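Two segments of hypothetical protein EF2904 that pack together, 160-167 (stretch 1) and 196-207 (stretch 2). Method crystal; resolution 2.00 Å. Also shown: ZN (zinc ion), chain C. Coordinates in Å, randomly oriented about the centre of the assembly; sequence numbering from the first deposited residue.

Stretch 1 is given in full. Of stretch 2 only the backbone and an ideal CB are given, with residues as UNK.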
# COMPACT_ATOMS: atom_id res chain seq x y z
N VAL A 160 2.25 8.11 20.07
CA VAL A 160 2.09 7.20 18.94
C VAL A 160 3.47 6.75 18.51
O VAL A 160 4.33 7.57 18.17
CB VAL A 160 1.37 7.87 17.73
CG1 VAL A 160 1.16 6.86 16.58
CG2 VAL A 160 0.04 8.50 18.15
N GLU A 161 3.69 5.44 18.56
CA GLU A 161 4.91 4.86 18.05
C GLU A 161 4.67 4.26 16.67
O GLU A 161 3.73 3.47 16.48
CB GLU A 161 5.45 3.77 18.98
CG GLU A 161 6.90 3.32 18.61
CD GLU A 161 7.50 2.35 19.61
OE1 GLU A 161 7.00 2.30 20.75
OE2 GLU A 161 8.49 1.65 19.27
N ILE A 162 5.51 4.64 15.71
CA ILE A 162 5.37 4.15 14.33
C ILE A 162 6.36 3.02 14.08
O ILE A 162 7.57 3.21 14.07
CB ILE A 162 5.45 5.31 13.30
CG1 ILE A 162 5.16 4.80 11.89
CG2 ILE A 162 6.78 6.05 13.40
CD1 ILE A 162 4.66 5.90 10.94
N VAL A 163 5.83 1.84 13.86
CA VAL A 163 6.66 0.65 13.92
C VAL A 163 6.63 -0.00 12.56
O VAL A 163 5.54 -0.24 12.07
CB VAL A 163 6.06 -0.34 14.98
CG1 VAL A 163 6.85 -1.65 15.01
CG2 VAL A 163 6.04 0.31 16.40
N PRO A 164 7.79 -0.34 11.98
CA PRO A 164 7.86 -0.98 10.66
C PRO A 164 7.27 -2.37 10.68
O PRO A 164 7.45 -3.14 11.66
CB PRO A 164 9.36 -1.03 10.36
CG PRO A 164 10.00 -1.08 11.74
CD PRO A 164 9.15 -0.14 12.54
N VAL A 165 6.57 -2.69 9.61
CA VAL A 165 5.91 -3.95 9.48
C VAL A 165 6.15 -4.47 8.06
O VAL A 165 6.33 -3.67 7.15
CB VAL A 165 4.44 -3.70 9.85
CG1 VAL A 165 3.49 -3.79 8.68
CG2 VAL A 165 4.07 -4.40 11.14
N ASP A 166 6.19 -5.79 7.88
CA ASP A 166 6.45 -6.42 6.59
C ASP A 166 5.16 -6.33 5.74
O ASP A 166 4.10 -6.79 6.15
CB ASP A 166 6.94 -7.86 6.87
CG ASP A 166 6.95 -8.79 5.65
OD1 ASP A 166 6.80 -8.33 4.49
OD2 ASP A 166 7.09 -10.03 5.89
N HIS A 167 5.26 -5.67 4.59
CA HIS A 167 4.13 -5.55 3.64
C HIS A 167 4.76 -5.35 2.24
O HIS A 167 5.95 -5.08 2.13
CB HIS A 167 3.20 -4.39 4.07
CG HIS A 167 1.95 -4.25 3.24
ND1 HIS A 167 1.14 -5.32 2.91
CD2 HIS A 167 1.35 -3.15 2.72
CE1 HIS A 167 0.12 -4.89 2.18
NE2 HIS A 167 0.22 -3.58 2.06
N UNK A 196 11.02 -8.84 5.00
CA UNK A 196 11.48 -8.63 6.35
C UNK A 196 10.49 -9.18 7.37
O UNK A 196 9.90 -8.42 8.12
CB UNK A 196 11.72 -7.14 6.60
N UNK A 197 10.31 -10.50 7.40
CA UNK A 197 9.34 -11.12 8.32
C UNK A 197 9.60 -10.74 9.80
O UNK A 197 8.67 -10.60 10.62
CB UNK A 197 9.39 -12.64 8.16
N UNK A 198 10.87 -10.51 10.12
CA UNK A 198 11.28 -10.17 11.48
C UNK A 198 10.76 -8.80 11.93
O UNK A 198 10.60 -8.59 13.13
CB UNK A 198 12.81 -10.20 11.58
N UNK A 199 10.48 -7.88 11.00
CA UNK A 199 9.86 -6.60 11.42
C UNK A 199 8.45 -6.82 11.93
O UNK A 199 8.04 -6.17 12.88
CB UNK A 199 9.84 -5.60 10.26
N UNK A 200 7.70 -7.71 11.28
CA UNK A 200 6.35 -8.06 11.75
C UNK A 200 6.48 -8.76 13.12
O UNK A 200 5.75 -8.42 14.06
CB UNK A 200 5.63 -8.96 10.74
N UNK A 201 7.40 -9.71 13.23
CA UNK A 201 7.65 -10.38 14.51
C UNK A 201 7.99 -9.39 15.63
O UNK A 201 7.42 -9.48 16.71
CB UNK A 201 8.79 -11.39 14.35
N UNK A 202 8.93 -8.47 15.37
CA UNK A 202 9.29 -7.43 16.33
C UNK A 202 8.10 -6.56 16.69
O UNK A 202 7.98 -6.10 17.83
CB UNK A 202 10.42 -6.56 15.77
N UNK A 203 7.20 -6.33 15.73
CA UNK A 203 6.00 -5.56 15.98
C UNK A 203 5.08 -6.28 16.98
O UNK A 203 4.53 -5.66 17.88
CB UNK A 203 5.26 -5.30 14.67
N UNK A 204 4.88 -7.58 16.76
CA UNK A 204 4.02 -8.39 17.63
C UNK A 204 4.51 -8.35 19.09
O UNK A 204 3.70 -8.25 20.02
CB UNK A 204 3.98 -9.84 17.13
N UNK A 205 5.83 -8.41 19.27
CA UNK A 205 6.45 -8.29 20.59
C UNK A 205 6.21 -6.94 21.26
O UNK A 205 6.01 -6.86 22.48
CB UNK A 205 7.96 -8.53 20.47
N UNK A 206 6.26 -5.87 20.47
CA UNK A 206 5.95 -4.54 20.98
C UNK A 206 4.45 -4.42 21.28
O UNK A 206 4.04 -3.69 22.19
CB UNK A 206 6.38 -3.47 19.98
N UNK A 207 3.65 -5.15 20.51
CA UNK A 207 2.19 -5.06 20.62
C UNK A 207 1.62 -6.00 21.69
O UNK A 207 0.43 -5.94 21.99
CB UNK A 207 1.55 -5.38 19.27
ZN ZN C . -1.47 -2.28 1.41

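Strand 160-164 and the helix that begins near 197 run roughly antiparallel, with 146° between their N-to-C directions and axes 8.2 Å apart at closest approach. The chain of stretch 1 then continues past the N-terminal half of the helix, so early helical positions meet 164-166 and late ones meet the strand.

Position 196 precedes the helix, with phi/psi of -134/65°. Its CA-to-CB bond points sideways and the ideal CB lies 4.8 Å from Asp-166 CB, so nothing specific is demanded; a small polar residue would be as suitable as any. It is Asn-196, whose backbone does the local work: Asn-196 O accepts a hydrogen bond from the backbone N of position 199 and lies 3.3 Å from Asp-166 CB.

At 197 the CA-to-CB bond points away overall, although the ideal CB is 4.2 Å from Asp-166 OD2. A polar or long side chain could lead outward from here. Arg-197 does so; CB stays 4.0 Å from Asp-166 OD2 while the guanidinium extends far from stretch 1. Position 198 points away and tolerates almost anything; it is Glu-198.

Position 199 points toward stretch 1, its ideal CB 3.7 Å from Pro-164 O and 4.3 Å from Val-165 CA. A carbonyl so near CB leaves little depth, but a flexible side chain such as Glu, Gln or Met could turn along the chain. Glu-199 (m, t) does this: OE2 approaches Pro-164 CB at 3.7 Å, and OE1 comes within 3.6 Å of Val-165 O. The backbone acceptors Pro-164 O and Glu-199 O, 3.3 Å apart, are bridged by a water that donates to both, at 2.5 Å from Pro-164 O and 2.6 Å from Glu-199 O.

Position 200 sits where the two backbones draw close, its CA 4.7 Å from Val-165 CA. The ideal CB, directed sideways, is 4.2 Å from Asp-166 CB, and Asp-166 N offers a donor nearby. A short side chain with an acceptor, Ser or Thr, would suit; Ala would fit but leave the donor unanswered from this position. In Thr-200 (m), OG1 accepts a hydrogen bond from Asp-166 N at 3.0 Å.

Positions 201 and 202 make no contact with stretch 1 and are Leu-201 and Ala-202.

At 203 the CB points toward the strand, 3.8 Å from Val-165 CG2 and 4.0 Å from Val-163 CG1, an apolar setting suited to Leu, Met or Phe. Phe-203 (t) places its CG 3.8 Å from Val-165 CG2, while Val-163 CG1 lies at the edge of the ring.

Positions 204 and 205, out of reach, are Cys-204 and Glu-205.

Position 206 points toward the strand from farther off, its ideal CB 5.2 Å from Val-163 CG2, with the carboxylate of Glu-161 beyond. A long basic residue is favoured, Lys or Arg. Lys-206 passes Val-163 CG2 with its CD at 4.1 Å and ends in a salt bridge, NZ donating to Glu-161 OE2 at 2.6 Å.

Position 207, out of reach, is Ala-207.

Stretch 2 196-207: NREETLAFCEKA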
# COMPACT_ATOMS: atom_id res chain seq x y z
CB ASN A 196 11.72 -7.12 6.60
CG ASN A 196 12.78 -6.51 5.66
OD1 ASN A 196 13.99 -6.77 5.81
ND2 ASN A 196 12.33 -5.66 4.73
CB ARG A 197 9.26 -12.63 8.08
CG ARG A 197 9.73 -13.55 9.20
CD ARG A 197 9.60 -15.02 8.79
NE ARG A 197 9.22 -15.87 9.92
CZ ARG A 197 8.02 -16.44 10.07
NH1 ARG A 197 7.78 -17.19 11.14
NH2 ARG A 197 7.05 -16.29 9.15
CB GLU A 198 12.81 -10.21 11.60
CG GLU A 198 13.43 -11.60 11.40
CD GLU A 198 13.28 -12.16 9.98
OE1 GLU A 198 13.35 -11.40 8.97
OE2 GLU A 198 13.12 -13.40 9.87
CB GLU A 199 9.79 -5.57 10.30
CG GLU A 199 11.07 -5.16 9.68
CD GLU A 199 10.84 -4.13 8.56
OE1 GLU A 199 9.82 -4.23 7.84
OE2 GLU A 199 11.66 -3.21 8.42
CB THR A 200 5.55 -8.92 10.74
OG1 THR A 200 5.27 -8.15 9.57
CG2 THR A 200 4.20 -9.39 11.34
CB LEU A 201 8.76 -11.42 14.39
CG LEU A 201 8.39 -12.64 13.53
CD1 LEU A 201 9.55 -13.65 13.58
CD2 LEU A 201 7.09 -13.30 14.02
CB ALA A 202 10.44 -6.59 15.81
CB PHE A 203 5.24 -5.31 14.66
CG PHE A 203 3.77 -5.07 14.84
CD1 PHE A 203 3.31 -3.89 15.42
CD2 PHE A 203 2.85 -6.04 14.47
CE1 PHE A 203 1.94 -3.67 15.61
CE2 PHE A 203 1.48 -5.84 14.66
CZ PHE A 203 1.03 -4.64 15.23
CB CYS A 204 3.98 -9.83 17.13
SG CYS A 204 3.05 -10.09 15.62
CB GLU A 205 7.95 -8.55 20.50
CG GLU A 205 8.71 -8.42 21.84
CD GLU A 205 8.12 -9.32 22.94
OE1 GLU A 205 8.33 -10.56 22.84
OE2 GLU A 205 7.45 -8.80 23.88
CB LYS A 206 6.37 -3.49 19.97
CG LYS A 206 7.86 -3.26 19.87
CD LYS A 206 8.15 -2.02 18.98
CE LYS A 206 9.53 -1.46 19.23
NZ LYS A 206 9.58 -0.48 20.36
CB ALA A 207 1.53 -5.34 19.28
O HOH W 1 9.01 -3.90 13.52
O HOH W 2 -2.48 -3.81 0.20
O HOH W 3 -3.45 -1.48 0.52
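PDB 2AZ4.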